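Local coordinates for protein glutamate racemase (Escherichia coli, PDB 2JFN) that belongs to the Asp/Glu/hydantoin racemase family and holds glutamic acid and uridine-5'-diphosphate-N-acetylmuramoyl-L-alanine in separate pockets, at residues Phe53-Phe58 / Cys256-Pro261; Val73-Ala78 / Glu279-Leu284. One frame throughout, in Å; residues are numbered along the deposited sequence.

Contact 1 of 2, residues Phe53-Phe58 / Cys256-Pro261; sequences FDNVAF and CMAMTP
Asn55 reaches from its loop to the backbone of Met257 and Ala258 and bonds it with both ends of its amide. Its CB already points toward the other segment, and CG follows between the backbone N and the carbonyl carbon (chi1 62°). Asn55 OD1 accepts from Met257 N at 2.8 Å, the donor lying nearly on the C=O axis, and takes a second, weak bond from Ala258 N. Asn55 ND2 gives a hydrogen to Ala258 O at 2.8 Å, with a moderately bent N-H...O angle of 149°, and another to a water that also touches Thr260 OG1. With both ends engaged, rotation of the amide is fixed. Thr260 in turn caps the following helix through Ala263 N. Beside this polar patch, Cys256 CA lies over one face of the Phe53 ring, 4.2 Å from its centroid, as a CH-pi contact, while Phe53 CZ meets Cys256 CB at 3.5 Å. Val56 CG2 presses tightly on Ala258 CB at 3.4 Å. Asp54 holds its own loop as an Asx motif, OD1 accepting from Ala57 N; its OD2 makes a salt bridge with Arg71 and a hydrogen bond with Tyr60. Both loops leave neighbouring parallel strands of an alpha/beta fold, and loop 53-58 carries Phe58 of the glutamic acid pocket.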
# COMPACT_ATOMS: atom_id res chain seq x y z
N PHE A 53 -2.10 -10.80 -2.84
CA PHE A 53 -2.51 -9.75 -3.75
C PHE A 53 -3.67 -10.21 -4.62
O PHE A 53 -3.70 -11.35 -5.11
CB PHE A 53 -1.31 -9.24 -4.58
CG PHE A 53 -0.65 -10.30 -5.44
CD1 PHE A 53 -0.85 -10.32 -6.82
CD2 PHE A 53 0.20 -11.25 -4.88
CE1 PHE A 53 -0.21 -11.26 -7.63
CE2 PHE A 53 0.85 -12.20 -5.67
CZ PHE A 53 0.64 -12.20 -7.05
N ASP A 54 -4.65 -9.33 -4.79
CA ASP A 54 -5.84 -9.64 -5.57
C ASP A 54 -5.67 -9.33 -7.06
O ASP A 54 -6.22 -8.35 -7.56
CB ASP A 54 -7.04 -8.85 -5.02
CG ASP A 54 -8.37 -9.34 -5.57
OD1 ASP A 54 -8.36 -10.25 -6.43
OD2 ASP A 54 -9.41 -8.82 -5.13
N ASN A 55 -4.93 -10.17 -7.76
CA ASN A 55 -4.71 -9.95 -9.18
C ASN A 55 -5.99 -10.15 -9.99
O ASN A 55 -6.06 -9.73 -11.14
CB ASN A 55 -3.58 -10.87 -9.70
CG ASN A 55 -3.91 -12.34 -9.57
OD1 ASN A 55 -4.28 -12.83 -8.49
ND2 ASN A 55 -3.78 -13.07 -10.67
N VAL A 56 -7.00 -10.76 -9.37
CA VAL A 56 -8.28 -11.00 -10.03
C VAL A 56 -9.16 -9.75 -10.12
O VAL A 56 -9.81 -9.51 -11.14
CB VAL A 56 -9.08 -12.11 -9.30
CG1 VAL A 56 -10.54 -12.13 -9.77
CG2 VAL A 56 -8.44 -13.47 -9.57
N ALA A 57 -9.17 -8.94 -9.06
CA ALA A 57 -10.00 -7.75 -9.06
C ALA A 57 -9.22 -6.43 -9.16
O ALA A 57 -9.82 -5.36 -9.17
CB ALA A 57 -10.89 -7.74 -7.82
N PHE A 58 -7.90 -6.51 -9.25
CA PHE A 58 -7.08 -5.30 -9.40
C PHE A 58 -7.50 -4.70 -10.74
O PHE A 58 -7.69 -5.44 -11.70
CB PHE A 58 -5.59 -5.66 -9.46
CG PHE A 58 -4.71 -4.50 -9.83
CD1 PHE A 58 -4.23 -3.63 -8.85
CD2 PHE A 58 -4.41 -4.24 -11.16
CE1 PHE A 58 -3.46 -2.52 -9.19
CE2 PHE A 58 -3.64 -3.13 -11.52
CZ PHE A 58 -3.16 -2.27 -10.53
N CYS A 256 -1.70 -15.49 -4.66
CA CYS A 256 -2.35 -14.70 -5.69
C CYS A 256 -3.77 -15.28 -5.71
O CYS A 256 -4.00 -16.36 -5.15
CB CYS A 256 -1.66 -14.85 -7.05
SG CYS A 256 -1.59 -16.53 -7.70
N MET A 257 -4.72 -14.59 -6.34
CA MET A 257 -6.09 -15.13 -6.37
C MET A 257 -6.34 -15.95 -7.63
O MET A 257 -7.34 -16.66 -7.72
CB MET A 257 -7.11 -13.99 -6.25
CG MET A 257 -6.95 -13.14 -4.99
SD MET A 257 -6.75 -14.08 -3.44
CE MET A 257 -5.29 -13.28 -2.74
N ALA A 258 -5.42 -15.87 -8.58
CA ALA A 258 -5.52 -16.62 -9.82
C ALA A 258 -4.11 -16.80 -10.36
O ALA A 258 -3.35 -15.84 -10.47
CB ALA A 258 -6.38 -15.87 -10.84
N MET A 259 -3.76 -18.03 -10.69
CA MET A 259 -2.43 -18.32 -11.22
C MET A 259 -2.42 -17.96 -12.70
O MET A 259 -2.57 -18.82 -13.57
CB MET A 259 -2.11 -19.80 -11.02
CG MET A 259 -0.64 -20.15 -11.17
SD MET A 259 0.40 -19.28 -9.98
CE MET A 259 0.08 -20.18 -8.50
N THR A 260 -2.24 -16.67 -12.97
CA THR A 260 -2.22 -16.15 -14.33
C THR A 260 -0.78 -15.84 -14.74
O THR A 260 0.13 -15.84 -13.91
CB THR A 260 -2.99 -14.83 -14.41
OG1 THR A 260 -2.30 -13.83 -13.64
CG2 THR A 260 -4.40 -14.99 -13.88
N PRO A 261 -0.56 -15.57 -16.03
CA PRO A 261 0.80 -15.26 -16.44
C PRO A 261 1.29 -14.01 -15.72
O PRO A 261 2.44 -13.93 -15.31
CB PRO A 261 0.67 -15.06 -17.95
CG PRO A 261 -0.43 -16.03 -18.31
CD PRO A 261 -1.43 -15.79 -17.21
O HOH W 1 -3.27 -11.47 -13.18

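Contact 2 of 2, residues Val73-Ala78 / Glu279-Leu284; sequences VAIVTA and EKLAVL
Helix 65-82 packs on the chain that leaves edge strand 277-280 of the mixed sheet, and the small residues Ala74 and Ala78, one turn apart, face the incoming segment. Ala78 CB comes closest, 3.3 Å from Ala282 O, with Leu281 CD2 at 3.7 Å. With only CB on the alanines, the backbones lie close, Ala78 and Val283 having CA atoms 5.6 Å apart. Val283 spreads its branches over the helix: CG1, anti to the backbone N (chi1 -179°), rests on Ala74 CB at 3.7 Å, whereas CG2 turns to Ile75 CG1 and, a little farther off, Ala78 CB. Leu281 covers the other end of the patch, CD1 lying 3.8 Å from Ala78 O and CD2 reaching as far as Ile75 O at 4.0 Å. No direct hydrogen bond joins the segments. Instead one water bridges them, donating to Ala74 O and accepting from Leu284 N, both at 2.8 Å; Ala74 O is also taken by Ala78 N within the helix. Beyond the patch, Leu281 continues onto Val79 of the same helix. The contact thus lays a helix against the chain leaving strand 277-280, as in the helix-on-sheet packing of alpha/beta domains.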
# COMPACT_ATOMS: atom_id res chain seq x y z
N VAL A 73 -12.68 -8.77 2.82
CA VAL A 73 -13.07 -9.61 3.95
C VAL A 73 -12.97 -11.08 3.52
O VAL A 73 -12.51 -11.92 4.29
CB VAL A 73 -14.52 -9.30 4.41
CG1 VAL A 73 -15.01 -10.39 5.38
CG2 VAL A 73 -14.56 -7.95 5.12
N ALA A 74 -13.38 -11.40 2.30
CA ALA A 74 -13.31 -12.77 1.81
C ALA A 74 -11.86 -13.24 1.66
O ALA A 74 -11.52 -14.38 1.98
CB ALA A 74 -14.04 -12.91 0.47
N ILE A 75 -10.98 -12.36 1.16
CA ILE A 75 -9.59 -12.75 1.01
C ILE A 75 -8.92 -13.00 2.37
O ILE A 75 -8.20 -13.98 2.54
CB ILE A 75 -8.80 -11.69 0.20
CG1 ILE A 75 -9.29 -11.70 -1.26
CG2 ILE A 75 -7.30 -11.99 0.27
CD1 ILE A 75 -8.72 -10.58 -2.13
N VAL A 76 -9.16 -12.13 3.35
CA VAL A 76 -8.55 -12.33 4.67
C VAL A 76 -9.11 -13.60 5.31
O VAL A 76 -8.43 -14.31 6.05
CB VAL A 76 -8.80 -11.13 5.62
CG1 VAL A 76 -8.21 -11.43 7.00
CG2 VAL A 76 -8.16 -9.86 5.03
N THR A 77 -10.37 -13.89 5.03
CA THR A 77 -11.00 -15.09 5.56
C THR A 77 -10.29 -16.32 5.01
O THR A 77 -10.01 -17.27 5.75
CB THR A 77 -12.49 -15.12 5.18
OG1 THR A 77 -13.14 -14.00 5.78
CG2 THR A 77 -13.15 -16.41 5.67
N ALA A 78 -10.00 -16.30 3.71
CA ALA A 78 -9.33 -17.42 3.06
C ALA A 78 -7.91 -17.58 3.59
O ALA A 78 -7.45 -18.69 3.82
CB ALA A 78 -9.30 -17.21 1.54
N GLU A 279 1.57 -19.21 -4.42
CA GLU A 279 0.49 -20.18 -4.58
C GLU A 279 -0.84 -19.47 -4.79
O GLU A 279 -1.00 -18.29 -4.45
CB GLU A 279 0.37 -21.07 -3.34
CG GLU A 279 1.54 -22.02 -3.09
CD GLU A 279 1.35 -22.86 -1.84
OE1 GLU A 279 2.32 -23.51 -1.40
OE2 GLU A 279 0.22 -22.88 -1.30
N LYS A 280 -1.80 -20.20 -5.35
CA LYS A 280 -3.13 -19.65 -5.57
C LYS A 280 -3.95 -19.85 -4.30
O LYS A 280 -3.93 -20.93 -3.71
CB LYS A 280 -3.83 -20.35 -6.73
CG LYS A 280 -5.32 -20.01 -6.82
CD LYS A 280 -5.96 -20.60 -8.05
CE LYS A 280 -7.45 -20.30 -8.10
NZ LYS A 280 -8.05 -20.72 -9.40
N LEU A 281 -4.66 -18.81 -3.89
CA LEU A 281 -5.51 -18.90 -2.71
C LEU A 281 -6.96 -19.02 -3.15
O LEU A 281 -7.43 -18.24 -3.98
CB LEU A 281 -5.34 -17.65 -1.84
CG LEU A 281 -6.18 -17.62 -0.56
CD1 LEU A 281 -5.67 -18.67 0.41
CD2 LEU A 281 -6.10 -16.23 0.05
N ALA A 282 -7.67 -20.00 -2.60
CA ALA A 282 -9.08 -20.20 -2.94
C ALA A 282 -9.93 -19.24 -2.11
O ALA A 282 -9.94 -19.32 -0.88
CB ALA A 282 -9.49 -21.64 -2.66
N VAL A 283 -10.64 -18.34 -2.78
CA VAL A 283 -11.47 -17.35 -2.10
C VAL A 283 -12.97 -17.57 -2.34
O VAL A 283 -13.38 -17.98 -3.43
CB VAL A 283 -11.11 -15.93 -2.57
CG1 VAL A 283 -11.97 -14.91 -1.85
CG2 VAL A 283 -9.64 -15.66 -2.33
N LEU A 284 -13.78 -17.27 -1.32
CA LEU A 284 -15.23 -17.42 -1.41
C LEU A 284 -15.91 -16.05 -1.38
O LEU A 284 -16.82 -15.81 -0.58
CB LEU A 284 -15.77 -18.24 -0.24
CG LEU A 284 -15.14 -19.59 0.10
CD1 LEU A 284 -15.97 -20.27 1.18
CD2 LEU A 284 -15.06 -20.47 -1.14
O HOH W 2 -13.23 -16.56 1.38

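Both contacts tie the C-terminal part of the chain to the region of strand 48-53 and helix 65-82. Each is partly buried: Phe53, Asp54, Cys256 and Met257 make the buried side of contact 1, Ile75, Ala78 and Leu281 that of contact 2, while Val56, Ala282 and Leu284 are exposed. Contact 1 joins loop to loop through a side-chain amide gripping backbone atoms; contact 2 sets a helix against an extended tail, mainly through apolar groups. They meet directly: Cys256 has probable hydrogen bonds to Glu279 and Leu281, continuing the pairing of strands 253-256 and 277-280 to Leu281, while Met257 SD packs on Val283 CG2. Contact 2 stands farther from the glutamic acid pocket.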